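PDB 2QML: BH2621 protein from Bacillus halodurans, which is of unknown function but probably acts as a GNAT-type N-acyltransferase, perhaps in siderophore biosynthesis. Local coordinates for residues N97-P100 against H104-G107; P147-K152 against V166-L171. All blocks are in the same frame, centred on the assembly; numbering follows the deposited sequence.

Contact 1: residues N97-P100 against H104-G107; sequences NYYP and HDQG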
loop_
_atom_site.group_PDB
_atom_site.type_symbol
_atom_site.label_atom_id
_atom_site.label_comp_id
_atom_site.label_asym_id
_atom_site.label_seq_id
_atom_site.Cartn_x
_atom_site.Cartn_y
_atom_site.Cartn_z
ATOM N N ASN A 97 -4.996 -13.018 12.388
ATOM C CA ASN A 97 -6.036 -13.520 13.288
ATOM C C ASN A 97 -7.434 -13.616 12.690
ATOM O O ASN A 97 -8.310 -14.196 13.301
ATOM C CB ASN A 97 -6.125 -12.604 14.498
ATOM C CG ASN A 97 -4.845 -12.547 15.269
ATOM O OD1 ASN A 97 -4.340 -13.559 15.721
ATOM N ND2 ASN A 97 -4.275 -11.370 15.368
ATOM N N TYR A 98 -7.649 -13.053 11.514
ATOM C CA TYR A 98 -8.990 -12.936 10.939
ATOM C C TYR A 98 -9.335 -13.861 9.787
ATOM O O TYR A 98 -10.486 -13.870 9.353
ATOM C CB TYR A 98 -9.181 -11.476 10.503
ATOM C CG TYR A 98 -9.208 -10.524 11.664
ATOM C CD1 TYR A 98 -8.038 -10.060 12.230
ATOM C CD2 TYR A 98 -10.403 -10.108 12.225
ATOM C CE1 TYR A 98 -8.046 -9.216 13.308
ATOM C CE2 TYR A 98 -10.419 -9.252 13.295
ATOM C CZ TYR A 98 -9.239 -8.818 13.839
ATOM O OH TYR A 98 -9.227 -7.950 14.883
ATOM N N TYR A 99 -8.372 -14.616 9.261
ATOM C CA TYR A 99 -8.650 -15.514 8.176
ATOM C C TYR A 99 -7.542 -16.600 8.182
ATOM O O TYR A 99 -6.510 -16.411 8.813
ATOM C CB TYR A 99 -8.747 -14.746 6.836
ATOM C CG TYR A 99 -7.416 -14.453 6.201
ATOM C CD1 TYR A 99 -6.653 -13.379 6.616
ATOM C CD2 TYR A 99 -6.935 -15.237 5.131
ATOM C CE1 TYR A 99 -5.357 -13.126 5.996
ATOM C CE2 TYR A 99 -5.715 -15.017 4.550
ATOM C CZ TYR A 99 -4.923 -13.960 4.977
ATOM O OH TYR A 99 -3.680 -13.718 4.368
ATOM N N PRO A 100 -7.775 -17.756 7.531
ATOM C CA PRO A 100 -6.806 -18.872 7.483
ATOM C C PRO A 100 -5.690 -18.582 6.479
ATOM O O PRO A 100 -5.646 -19.116 5.380
ATOM C CB PRO A 100 -7.679 -20.067 7.089
ATOM C CG PRO A 100 -8.755 -19.499 6.296
ATOM C CD PRO A 100 -9.033 -18.125 6.837
ATOM N N HIS A 104 3.148 -17.476 3.463
ATOM C CA HIS A 104 3.802 -16.398 2.698
ATOM C C HIS A 104 2.852 -15.333 2.187
ATOM O O HIS A 104 3.212 -14.536 1.360
ATOM C CB HIS A 104 4.596 -16.988 1.546
ATOM C CG HIS A 104 5.698 -17.868 2.012
ATOM N ND1 HIS A 104 5.558 -19.236 2.127
ATOM C CD2 HIS A 104 6.925 -17.565 2.483
ATOM C CE1 HIS A 104 6.678 -19.745 2.598
ATOM N NE2 HIS A 104 7.522 -18.751 2.827
ATOM N N ASP A 105 1.635 -15.288 2.715
ATOM C CA ASP A 105 0.723 -14.232 2.336
ATOM C C ASP A 105 1.315 -12.892 2.743
ATOM O O ASP A 105 1.928 -12.783 3.788
ATOM C CB ASP A 105 -0.639 -14.392 3.027
ATOM C CG ASP A 105 -1.480 -15.556 2.504
ATOM O OD1 ASP A 105 -1.121 -16.201 1.510
ATOM O OD2 ASP A 105 -2.585 -15.721 3.080
ATOM N N GLN A 106 1.059 -11.867 1.943
ATOM C CA GLN A 106 1.517 -10.540 2.218
ATOM C C GLN A 106 0.315 -9.593 2.269
ATOM O O GLN A 106 -0.794 -9.915 1.818
ATOM C CB GLN A 106 2.524 -10.057 1.146
ATOM C CG GLN A 106 3.808 -10.874 1.038
ATOM C CD GLN A 106 4.674 -10.306 -0.032
ATOM O OE1 GLN A 106 4.752 -9.111 -0.160
ATOM N NE2 GLN A 106 5.341 -11.139 -0.790
ATOM N N GLY A 107 0.567 -8.424 2.828
ATOM C CA GLY A 107 -0.391 -7.340 2.889
ATOM C C GLY A 107 0.174 -6.006 2.498
ATOM O O GLY A 107 1.390 -5.858 2.336
#
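Y99 reaches from the loop after strand 80-89 to D105, which stands just before strand 106-112, so one side-chain bond ties the loop that links these two strands of the GNAT fold to the start of the second. The hydrogen bond is short: Y99 OH gives its proton to D105 OD2 at 2.6 Å. The two side chains approach from opposite directions, and the carboxylate lies nearly coplanar with the phenol ring, the planes only 4° apart. OD2 is met on its anti side, with the hydroxyl 24° out of the carboxylate plane. The backbone N of E102, in the loop between the two segments, donates to the same oxygen, so two donors grip D105 OD2 and should make its negative charge easier to bury.

Packing surrounds the pair. Y99 CG sits between its own backbone N and carbonyl carbon (chi1 82°), which places the ring against V144 of strand 142-145 and L178 and K180 of the next strand, 175-182, while D105 rests on T142. Backbone bonds from D105 to V90 and from Q106 to T142 and V144 hold D105 and the start of strand 106-112 in place. At the ring edge, Y99 CE2 comes within 3.5 Å of D105 OD2, close to the ring plane.

Contact 2: residues P147-K152 against V166-L171; sequences PDRRNK and VKEVEL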
loop_
_atom_site.group_PDB
_atom_site.type_symbol
_atom_site.label_atom_id
_atom_site.label_comp_id
_atom_site.label_asym_id
_atom_site.label_seq_id
_atom_site.Cartn_x
_atom_site.Cartn_y
_atom_site.Cartn_z
ATOM N N PRO A 147 -8.868 -2.154 3.800
ATOM C CA PRO A 147 -9.279 -0.776 3.842
ATOM C C PRO A 147 -10.424 -0.585 4.848
ATOM O O PRO A 147 -11.244 -1.508 5.006
ATOM C CB PRO A 147 -9.810 -0.524 2.418
ATOM C CG PRO A 147 -10.162 -1.928 1.860
ATOM C CD PRO A 147 -9.078 -2.774 2.462
ATOM N N ASP A 148 -10.484 0.566 5.507
ATOM C CA ASP A 148 -11.645 0.939 6.271
ATOM C C ASP A 148 -12.890 0.686 5.418
ATOM O O ASP A 148 -12.926 1.078 4.227
ATOM C CB ASP A 148 -11.543 2.401 6.675
ATOM C CG ASP A 148 -12.598 2.811 7.644
ATOM O OD1 ASP A 148 -13.804 2.855 7.292
ATOM O OD2 ASP A 148 -12.230 3.149 8.759
ATOM N N ARG A 149 -13.934 0.081 5.989
ATOM C CA ARG A 149 -15.120 -0.244 5.187
ATOM C C ARG A 149 -15.825 0.964 4.564
ATOM O O ARG A 149 -16.612 0.836 3.594
ATOM C CB ARG A 149 -16.100 -1.070 6.022
ATOM C CG ARG A 149 -16.713 -0.318 7.164
ATOM C CD ARG A 149 -17.821 -1.151 7.773
ATOM N NE ARG A 149 -18.444 -0.412 8.845
ATOM C CZ ARG A 149 -19.641 -0.726 9.360
ATOM N NH1 ARG A 149 -20.327 -1.735 8.881
ATOM N NH2 ARG A 149 -20.155 0.011 10.311
ATOM N N ARG A 150 -15.539 2.143 5.101
ATOM C CA ARG A 150 -16.100 3.385 4.595
ATOM C C ARG A 150 -15.329 3.989 3.416
ATOM O O ARG A 150 -15.815 4.964 2.801
ATOM C CB ARG A 150 -16.143 4.408 5.719
ATOM C CG ARG A 150 -16.988 3.999 6.889
ATOM C CD ARG A 150 -16.730 4.954 8.046
ATOM N NE ARG A 150 -15.351 4.856 8.527
ATOM C CZ ARG A 150 -14.824 5.670 9.426
ATOM N NH1 ARG A 150 -15.565 6.623 9.987
ATOM N NH2 ARG A 150 -13.574 5.519 9.799
ATOM N N ASN A 151 -14.137 3.481 3.139
ATOM C CA ASN A 151 -13.306 4.024 2.076
ATOM C C ASN A 151 -13.725 3.395 0.752
ATOM O O ASN A 151 -13.035 2.524 0.179
ATOM C CB ASN A 151 -11.841 3.801 2.373
ATOM C CG ASN A 151 -10.937 4.662 1.540
ATOM O OD1 ASN A 151 -11.370 5.204 0.521
ATOM N ND2 ASN A 151 -9.678 4.785 1.966
ATOM N N LYS A 152 -14.869 3.851 0.258
ATOM C CA LYS A 152 -15.441 3.291 -0.971
ATOM C C LYS A 152 -14.496 3.434 -2.166
ATOM O O LYS A 152 -14.383 2.496 -2.993
ATOM C CB LYS A 152 -16.829 3.897 -1.266
ATOM C CG LYS A 152 -17.829 3.765 -0.082
ATOM C CD LYS A 152 -17.774 2.382 0.743
ATOM C CE LYS A 152 -18.954 2.274 1.768
ATOM N N VAL A 166 -13.826 -10.294 1.068
ATOM C CA VAL A 166 -14.095 -11.500 1.841
ATOM C C VAL A 166 -15.159 -11.190 2.905
ATOM O O VAL A 166 -16.235 -11.764 2.849
ATOM C CB VAL A 166 -12.833 -12.085 2.483
ATOM C CG1 VAL A 166 -13.189 -13.322 3.291
ATOM C CG2 VAL A 166 -11.720 -12.388 1.390
ATOM N N LYS A 167 -14.872 -10.283 3.833
ATOM C CA LYS A 167 -15.726 -10.008 4.963
ATOM C C LYS A 167 -15.184 -8.835 5.730
ATOM O O LYS A 167 -14.025 -8.453 5.573
ATOM C CB LYS A 167 -15.756 -11.231 5.903
ATOM C CG LYS A 167 -14.402 -11.521 6.590
ATOM C CD LYS A 167 -14.375 -12.840 7.310
ATOM C CE LYS A 167 -13.042 -13.060 7.931
ATOM N NZ LYS A 167 -12.977 -14.313 8.722
ATOM N N GLU A 168 -16.034 -8.262 6.562
ATOM C CA GLU A 168 -15.584 -7.239 7.457
ATOM C C GLU A 168 -14.683 -7.863 8.531
ATOM O O GLU A 168 -14.827 -9.005 8.938
ATOM C CB GLU A 168 -16.746 -6.487 8.119
ATOM C CG GLU A 168 -17.569 -5.611 7.175
ATOM C CD GLU A 168 -18.700 -4.868 7.844
ATOM O OE1 GLU A 168 -19.006 -5.112 9.013
ATOM O OE2 GLU A 168 -19.318 -4.014 7.146
ATOM N N VAL A 169 -13.749 -7.045 8.992
ATOM C CA VAL A 169 -12.870 -7.392 10.101
ATOM C C VAL A 169 -12.907 -6.267 11.158
ATOM O O VAL A 169 -12.668 -5.096 10.842
ATOM C CB VAL A 169 -11.432 -7.685 9.611
ATOM C CG1 VAL A 169 -11.380 -8.968 8.779
ATOM C CG2 VAL A 169 -10.852 -6.530 8.758
ATOM N N GLU A 170 -13.293 -6.662 12.346
ATOM C CA GLU A 170 -13.368 -5.786 13.512
ATOM C C GLU A 170 -11.984 -5.643 14.100
ATOM O O GLU A 170 -11.580 -6.450 14.908
ATOM C CB GLU A 170 -14.313 -6.371 14.560
ATOM C CG GLU A 170 -15.722 -6.194 14.233
ATOM C CD GLU A 170 -16.308 -5.028 15.005
ATOM O OE1 GLU A 170 -15.646 -3.982 15.160
ATOM O OE2 GLU A 170 -17.407 -5.184 15.487
ATOM N N LEU A 171 -11.236 -4.659 13.625
ATOM C CA LEU A 171 -9.865 -4.417 14.038
ATOM C C LEU A 171 -9.909 -3.396 15.180
ATOM O O LEU A 171 -10.920 -2.748 15.397
ATOM C CB LEU A 171 -9.068 -3.904 12.851
ATOM C CG LEU A 171 -8.802 -4.926 11.734
ATOM C CD1 LEU A 171 -8.457 -4.171 10.452
ATOM C CD2 LEU A 171 -7.741 -5.932 12.143
#
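R149 and E168 form a salt bridge on the protein surface, between a type I beta turn (D148 to N151) and the edge strand 164-170 of the GNAT sheet. R149 NH1 donates to E168 OE2 at 3.0 Å, with an N-H...acceptor angle of 156°. The oxygen sits at the guanidinium edge, near its plane, and is approached on its syn side but well tilted from the carboxylate plane. The guanidinium and carboxylate planes stand 86° apart, and of the two carboxylate oxygens only OE2 is bonded; E168 OE1 stays 3.6 Å from R149 NH1. The arginine stem joins in as well, its CD lying 3.3 Å from E168 OE2. R149 is extended from CG to NE and E168 is extended beyond CG, so each chain spans the gap to the other. Both side chains also rest on I175 of the intervening strand 175-182.

Farther out, the turn itself is braced. D148 OD1 accepts from the backbone N of R150, an Asx turn, using its anti lone pair. The R150 guanidinium then grips the same carboxylate side-on through NE and NH2, and N151 N bonds D148 O across the turn. N151, at the N-cap of helix 152-160, caps M154 N through OD1. The straightest of the D148 bonds runs from R150 NE to OD1, 2.8 Å long at 174°.

Contact 1 and contact 2 lie in series along the chain, their centres about 15 Å apart, and reach the same mixed sheet. Y98, the neighbour of Y99, joins them: Y98 O lies 2.6 Å from K167 NZ and Y98 OH 2.8 Å from E170 O, both probable hydrogen bonds. Between these two polar ends the ring packs on V169 and L171, with Y98 CD2 3.7 Å from V169 CB and Y98 CE1 3.5 Å from L171 CD2. The loop of contact 1 is thus laid along strand 164-170, whose E168 meets the turn in contact 2. The two differ in setting: the tyrosine-aspartate pair is buried, the arginine-glutamate pair exposed.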